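Local coordinates for transcription termination factor FttA (Methanosarcina mazei, PDB 2XR1), which probably terminates transcription across the genome as a zinc-dependent RNA nuclease, cutting nascent RNA at the RNA polymerase exit channel and degrading it from the 5' end, at residues 426-431 / 506-511; 445-450 / 484-489. One frame throughout, in Å; residues are numbered along the deposited sequence.

Interaction 1: 426-431 / 506-511; sequences EVMIVL and VILATS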
loop_
_atom_site.group_PDB
_atom_site.type_symbol
_atom_site.label_atom_id
_atom_site.label_comp_id
_atom_site.label_asym_id
_atom_site.label_seq_id
_atom_site.Cartn_x
_atom_site.Cartn_y
_atom_site.Cartn_z
ATOM N N GLU B 426 25.431 28.981 -6.441
ATOM C CA GLU B 426 25.456 29.961 -5.344
ATOM C C GLU B 426 26.894 30.256 -4.908
ATOM O O GLU B 426 27.245 31.425 -4.650
ATOM C CB GLU B 426 24.564 29.579 -4.130
ATOM C CG GLU B 426 23.156 30.301 -4.091
ATOM C CD GLU B 426 22.669 30.826 -2.653
ATOM O OE1 GLU B 426 22.138 30.004 -1.797
ATOM O OE2 GLU B 426 22.795 32.076 -2.425
ATOM N N VAL B 427 27.742 29.236 -4.875
ATOM C CA VAL B 427 29.141 29.472 -4.512
ATOM C C VAL B 427 29.833 30.372 -5.535
ATOM O O VAL B 427 30.568 31.267 -5.177
ATOM C CB VAL B 427 29.946 28.168 -4.341
ATOM C CG1 VAL B 427 31.415 28.473 -4.090
ATOM C CG2 VAL B 427 29.409 27.364 -3.224
ATOM N N MET B 428 29.579 30.144 -6.810
ATOM C CA MET B 428 30.194 30.968 -7.888
ATOM C C MET B 428 29.802 32.424 -7.766
ATOM O O MET B 428 30.605 33.283 -7.982
ATOM C CB MET B 428 29.782 30.455 -9.273
ATOM C CG MET B 428 30.299 29.063 -9.596
ATOM S SD MET B 428 29.460 28.294 -11.004
ATOM C CE MET B 428 29.909 29.511 -12.287
ATOM N N ILE B 429 28.554 32.704 -7.412
ATOM C CA ILE B 429 28.111 34.096 -7.322
ATOM C C ILE B 429 28.821 34.812 -6.199
ATOM O O ILE B 429 29.161 35.979 -6.331
ATOM C CB ILE B 429 26.596 34.224 -7.111
ATOM C CG1 ILE B 429 25.883 33.925 -8.422
ATOM C CG2 ILE B 429 26.222 35.656 -6.668
ATOM C CD1 ILE B 429 24.438 33.603 -8.218
ATOM N N VAL B 430 29.061 34.109 -5.107
ATOM C CA VAL B 430 29.789 34.677 -3.999
ATOM C C VAL B 430 31.249 34.935 -4.384
ATOM O O VAL B 430 31.784 36.018 -4.108
ATOM C CB VAL B 430 29.626 33.802 -2.740
ATOM C CG1 VAL B 430 30.663 34.140 -1.704
ATOM C CG2 VAL B 430 28.241 34.010 -2.182
ATOM N N LEU B 431 31.877 33.958 -5.039
ATOM C CA LEU B 431 33.303 34.055 -5.379
ATOM C C LEU B 431 33.571 35.181 -6.375
ATOM O O LEU B 431 34.414 36.028 -6.128
ATOM C CB LEU B 431 33.829 32.729 -5.917
ATOM C CG LEU B 431 33.890 31.606 -4.881
ATOM C CD1 LEU B 431 34.059 30.284 -5.551
ATOM C CD2 LEU B 431 35.013 31.813 -3.896
ATOM N N VAL B 506 40.996 28.035 -6.466
ATOM C CA VAL B 506 39.786 27.443 -5.890
ATOM C C VAL B 506 39.262 26.386 -6.850
ATOM O O VAL B 506 39.226 26.603 -8.062
ATOM C CB VAL B 506 38.665 28.488 -5.674
ATOM C CG1 VAL B 506 37.371 27.805 -5.396
ATOM C CG2 VAL B 506 38.982 29.437 -4.573
ATOM N N ILE B 507 38.834 25.251 -6.324
ATOM C CA ILE B 507 38.263 24.207 -7.158
ATOM C C ILE B 507 36.827 23.862 -6.724
ATOM O O ILE B 507 36.626 23.310 -5.641
ATOM C CB ILE B 507 39.150 22.953 -7.139
ATOM C CG1 ILE B 507 40.576 23.355 -7.518
ATOM C CG2 ILE B 507 38.629 21.894 -8.099
ATOM C CD1 ILE B 507 41.501 22.215 -7.685
ATOM N N LEU B 508 35.846 24.217 -7.552
ATOM C CA LEU B 508 34.514 23.644 -7.436
ATOM C C LEU B 508 34.528 22.370 -8.244
ATOM O O LEU B 508 34.933 22.375 -9.396
ATOM C CB LEU B 508 33.439 24.594 -7.946
ATOM C CG LEU B 508 32.906 25.543 -6.863
ATOM C CD1 LEU B 508 33.953 25.800 -5.830
ATOM C CD2 LEU B 508 32.405 26.868 -7.425
ATOM N N ALA B 509 34.148 21.264 -7.635
ATOM C CA ALA B 509 34.219 19.990 -8.328
ATOM C C ALA B 509 33.205 19.036 -7.763
ATOM O O ALA B 509 32.831 19.113 -6.581
ATOM C CB ALA B 509 35.606 19.385 -8.235
ATOM N N THR B 510 32.840 18.100 -8.620
ATOM C CA THR B 510 31.785 17.145 -8.394
ATOM C C THR B 510 32.389 15.825 -7.876
ATOM O O THR B 510 33.533 15.502 -8.207
ATOM C CB THR B 510 31.018 17.026 -9.751
ATOM O OG1 THR B 510 29.697 17.556 -9.578
ATOM C CG2 THR B 510 30.981 15.624 -10.337
ATOM N N SER B 511 31.670 15.033 -7.088
ATOM C CA SER B 511 30.286 15.277 -6.698
ATOM C C SER B 511 30.191 15.869 -5.314
ATOM O O SER B 511 31.056 15.727 -4.501
ATOM C CB SER B 511 29.483 13.977 -6.734
ATOM O OG SER B 511 30.190 12.958 -6.092
#

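Interaction 2: 445-450 / 484-489; sequences VYLDGM and ECFKPV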
loop_
_atom_site.group_PDB
_atom_site.type_symbol
_atom_site.label_atom_id
_atom_site.label_comp_id
_atom_site.label_asym_id
_atom_site.label_seq_id
_atom_site.Cartn_x
_atom_site.Cartn_y
_atom_site.Cartn_z
ATOM N N VAL B 445 39.178 30.083 -10.474
ATOM C CA VAL B 445 38.177 29.211 -9.886
ATOM C C VAL B 445 37.829 28.142 -10.913
ATOM O O VAL B 445 37.050 28.392 -11.829
ATOM C CB VAL B 445 36.936 30.009 -9.515
ATOM C CG1 VAL B 445 35.872 29.108 -8.910
ATOM C CG2 VAL B 445 37.330 31.131 -8.579
ATOM N N TYR B 446 38.445 26.966 -10.777
ATOM C CA TYR B 446 38.212 25.861 -11.711
ATOM C C TYR B 446 36.876 25.207 -11.390
ATOM O O TYR B 446 36.476 25.166 -10.236
ATOM C CB TYR B 446 39.335 24.834 -11.661
ATOM C CG TYR B 446 40.680 25.408 -11.998
ATOM C CD1 TYR B 446 41.081 25.561 -13.305
ATOM C CD2 TYR B 446 41.561 25.809 -11.001
ATOM C CE1 TYR B 446 42.358 26.109 -13.624
ATOM C CE2 TYR B 446 42.820 26.357 -11.303
ATOM C CZ TYR B 446 43.205 26.495 -12.609
ATOM O OH TYR B 446 44.434 27.032 -12.908
ATOM N N LEU B 447 36.195 24.736 -12.435
ATOM C CA LEU B 447 34.853 24.174 -12.362
ATOM C C LEU B 447 34.825 22.841 -13.105
ATOM O O LEU B 447 34.999 22.811 -14.313
ATOM C CB LEU B 447 33.879 25.116 -13.036
ATOM C CG LEU B 447 33.824 26.552 -12.540
ATOM C CD1 LEU B 447 32.731 27.291 -13.280
ATOM C CD2 LEU B 447 33.583 26.639 -11.030
ATOM N N ASP B 448 34.627 21.726 -12.400
ATOM C CA ASP B 448 34.799 20.400 -13.031
ATOM C C ASP B 448 33.554 19.533 -12.856
ATOM O O ASP B 448 32.800 19.704 -11.927
ATOM C CB ASP B 448 36.050 19.709 -12.472
ATOM C CG ASP B 448 36.574 18.582 -13.373
ATOM O OD1 ASP B 448 35.912 18.219 -14.386
ATOM O OD2 ASP B 448 37.652 18.030 -13.055
ATOM N N GLY B 449 33.313 18.640 -13.802
ATOM C CA GLY B 449 32.188 17.709 -13.730
ATOM C C GLY B 449 30.775 18.220 -14.012
ATOM O O GLY B 449 29.839 17.890 -13.259
ATOM N N MET B 450 30.615 18.953 -15.110
ATOM C CA MET B 450 29.303 19.435 -15.604
ATOM C C MET B 450 28.726 20.686 -14.923
ATOM O O MET B 450 27.634 21.148 -15.281
ATOM C CB MET B 450 28.224 18.335 -15.640
ATOM C CG MET B 450 28.618 17.023 -16.291
ATOM S SD MET B 450 29.011 17.160 -18.013
ATOM C CE MET B 450 27.581 16.293 -18.719
ATOM N N GLU B 484 36.119 36.599 -15.775
ATOM C CA GLU B 484 37.381 36.055 -16.228
ATOM C C GLU B 484 37.843 34.935 -15.296
ATOM O O GLU B 484 38.468 33.987 -15.744
ATOM C CB GLU B 484 38.451 37.164 -16.271
ATOM C CG GLU B 484 39.495 37.078 -17.448
ATOM C CD GLU B 484 40.966 37.385 -17.000
ATOM O OE1 GLU B 484 41.300 37.260 -15.787
ATOM O OE2 GLU B 484 41.799 37.725 -17.865
ATOM N N CYS B 485 37.517 35.045 -14.007
ATOM C CA CYS B 485 37.972 34.102 -12.987
ATOM C C CYS B 485 37.632 32.623 -13.244
ATOM O O CYS B 485 38.426 31.747 -12.936
ATOM C CB CYS B 485 37.401 34.510 -11.609
ATOM S SG CYS B 485 35.528 34.146 -11.302
ATOM N N PHE B 486 36.431 32.330 -13.731
ATOM C CA PHE B 486 35.982 30.935 -13.822
ATOM C C PHE B 486 36.653 30.258 -14.984
ATOM O O PHE B 486 36.648 30.796 -16.045
ATOM C CB PHE B 486 34.477 30.830 -13.999
ATOM C CG PHE B 486 33.696 31.429 -12.890
ATOM C CD1 PHE B 486 33.859 30.981 -11.599
ATOM C CD2 PHE B 486 32.765 32.423 -13.132
ATOM C CE1 PHE B 486 33.120 31.529 -10.565
ATOM C CE2 PHE B 486 32.041 32.963 -12.114
ATOM C CZ PHE B 486 32.227 32.519 -10.826
ATOM N N LYS B 487 37.231 29.087 -14.759
ATOM C CA LYS B 487 37.887 28.325 -15.798
ATOM C C LYS B 487 37.293 26.937 -15.783
ATOM O O LYS B 487 37.516 26.191 -14.859
ATOM C CB LYS B 487 39.412 28.217 -15.567
ATOM C CG LYS B 487 40.173 29.499 -15.213
ATOM C CD LYS B 487 40.136 30.529 -16.301
ATOM C CE LYS B 487 41.120 31.663 -16.026
ATOM N NZ LYS B 487 40.775 32.329 -14.733
ATOM N N PRO B 488 36.551 26.555 -16.818
ATOM C CA PRO B 488 36.010 25.197 -16.793
ATOM C C PRO B 488 37.031 24.147 -17.185
ATOM O O PRO B 488 38.010 24.439 -17.843
ATOM C CB PRO B 488 34.884 25.241 -17.841
ATOM C CG PRO B 488 34.808 26.661 -18.305
ATOM C CD PRO B 488 36.137 27.266 -18.028
ATOM N N VAL B 489 36.762 22.917 -16.797
ATOM C CA VAL B 489 37.623 21.782 -17.112
ATOM C C VAL B 489 36.751 20.558 -17.116
ATOM O O VAL B 489 36.082 20.279 -16.113
ATOM C CB VAL B 489 38.704 21.563 -16.012
ATOM C CG1 VAL B 489 38.385 22.338 -14.729
ATOM C CG2 VAL B 489 38.861 20.080 -15.702
#

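Interaction 1: 426-431 / 506-511
Segment 426-431 of helix 423-436 runs along one face of strand 506-509, nearly antiparallel to it: their axes come within 10.7 Å, with 162° between the N-to-C directions. No hydrogen bond links the segments, and the contact rests on five buried apolar side chains, with Leu508 at its centre. Its CB points toward the helix but serves only as a stem, without a close partner across the gap. The first torsion turns CG anti to the carbonyl carbon, and at CG the chain forks. CD1 takes the shallower branch and reaches Val427 CG1 at 4.1 Å. CD2 goes deeper into the angle between successive helix side chains, where three groups meet it. Met428 CG is closest, 3.7 Å from Leu508 CD2, and Val427 CG1 follows at 3.8 Å from the same methyl. The third is Leu431 CD1, 4.2 Å from Leu508 CD2, one helical turn beyond Val427. Val427 presents CG1 because that methyl stands anti to the backbone N (chi1 175°). Met428 touches Leu508 with its methylene and crosses it obliquely; its chain then bends at the last torsion. At the other end of the contact Leu431 and Val506 meet tip to tip, with Leu431 CD1 4.1 Å from Val506 CG1. Around this cluster, Leu400 and Val404 of helix 393-409 flank Val427 and Val506, while Val445 and Leu447 of the neighbouring strand adjoin Leu431 and Leu508. Helix 423-436 connects strand 414-417 to strand 445-448, and strand 506-509 lies between those two in the sheet, so the helix packs over the strand that its own connection bridges: a beta-alpha-beta crossover of the parallel sheet of the beta-CASP domain.

Interaction 2: 445-450 / 484-489
Phe486 stands out from its face of the strand pair, beside Val445 and Leu447. Val445 lies alongside it, pointing the same way, and its CG1 sits in the ring plane at the edge, 3.8 Å from Phe486 CD1. Two residues on from Val445 and on the same face, Leu447 crosses obliquely, its CD1 4.0 Å from Phe486 CB. Cys485 SG rests over the centre of one ring face, 3.4 Å above the plane. The backbones beneath run parallel, and 486-489 is an outermost strand of the six-stranded beta-CASP sheet within this chain. The bonds alternate between the strands: Val445 N gives to Cys485 O, Lys487 N to Val445 O at 3.0 Å (167° at the hydrogen), Leu447 N to Lys487 O, and Val489 N to Leu447 O. On the opposite face the Tyr446 ring crosses the root of Lys487, with Tyr446 CD1 3.9 Å from Lys487 CB; the lysine then bends away, and NZ donates to Glu484 O and, weakly, to Cys485 O. Val489 CG1 fills the angle beside Tyr446 CB at 4.1 Å. Val489 CG2 lies 3.6 Å from Asp448 OD2, which is held by a salt bridge to Arg495 and a hydrogen bond with Tyr522 OH.

Strands 506-509 and 445-448 are neighbours in one parallel sheet, so interactions 1 and 2, with centres about 8 Å apart, share a framework. The probable hydrogen bonds joining them are Tyr446 N to Val506 O at 2.8 Å and Leu508 N to Tyr446 O at 2.9 Å. Tyr446 thus bonds through its backbone toward 506-509, while Val445 and Leu447 bond toward 486-489. Helix 423-436 spans both contacts: Met428, already part of interaction 1, also touches Leu447 and Phe486 of interaction 2, and Met428 O packs 3.4 Å from Phe486 CZ. Both interactions belong to the beta-CASP core, away from the two zinc ions bound by residues such as His245 and Asp355.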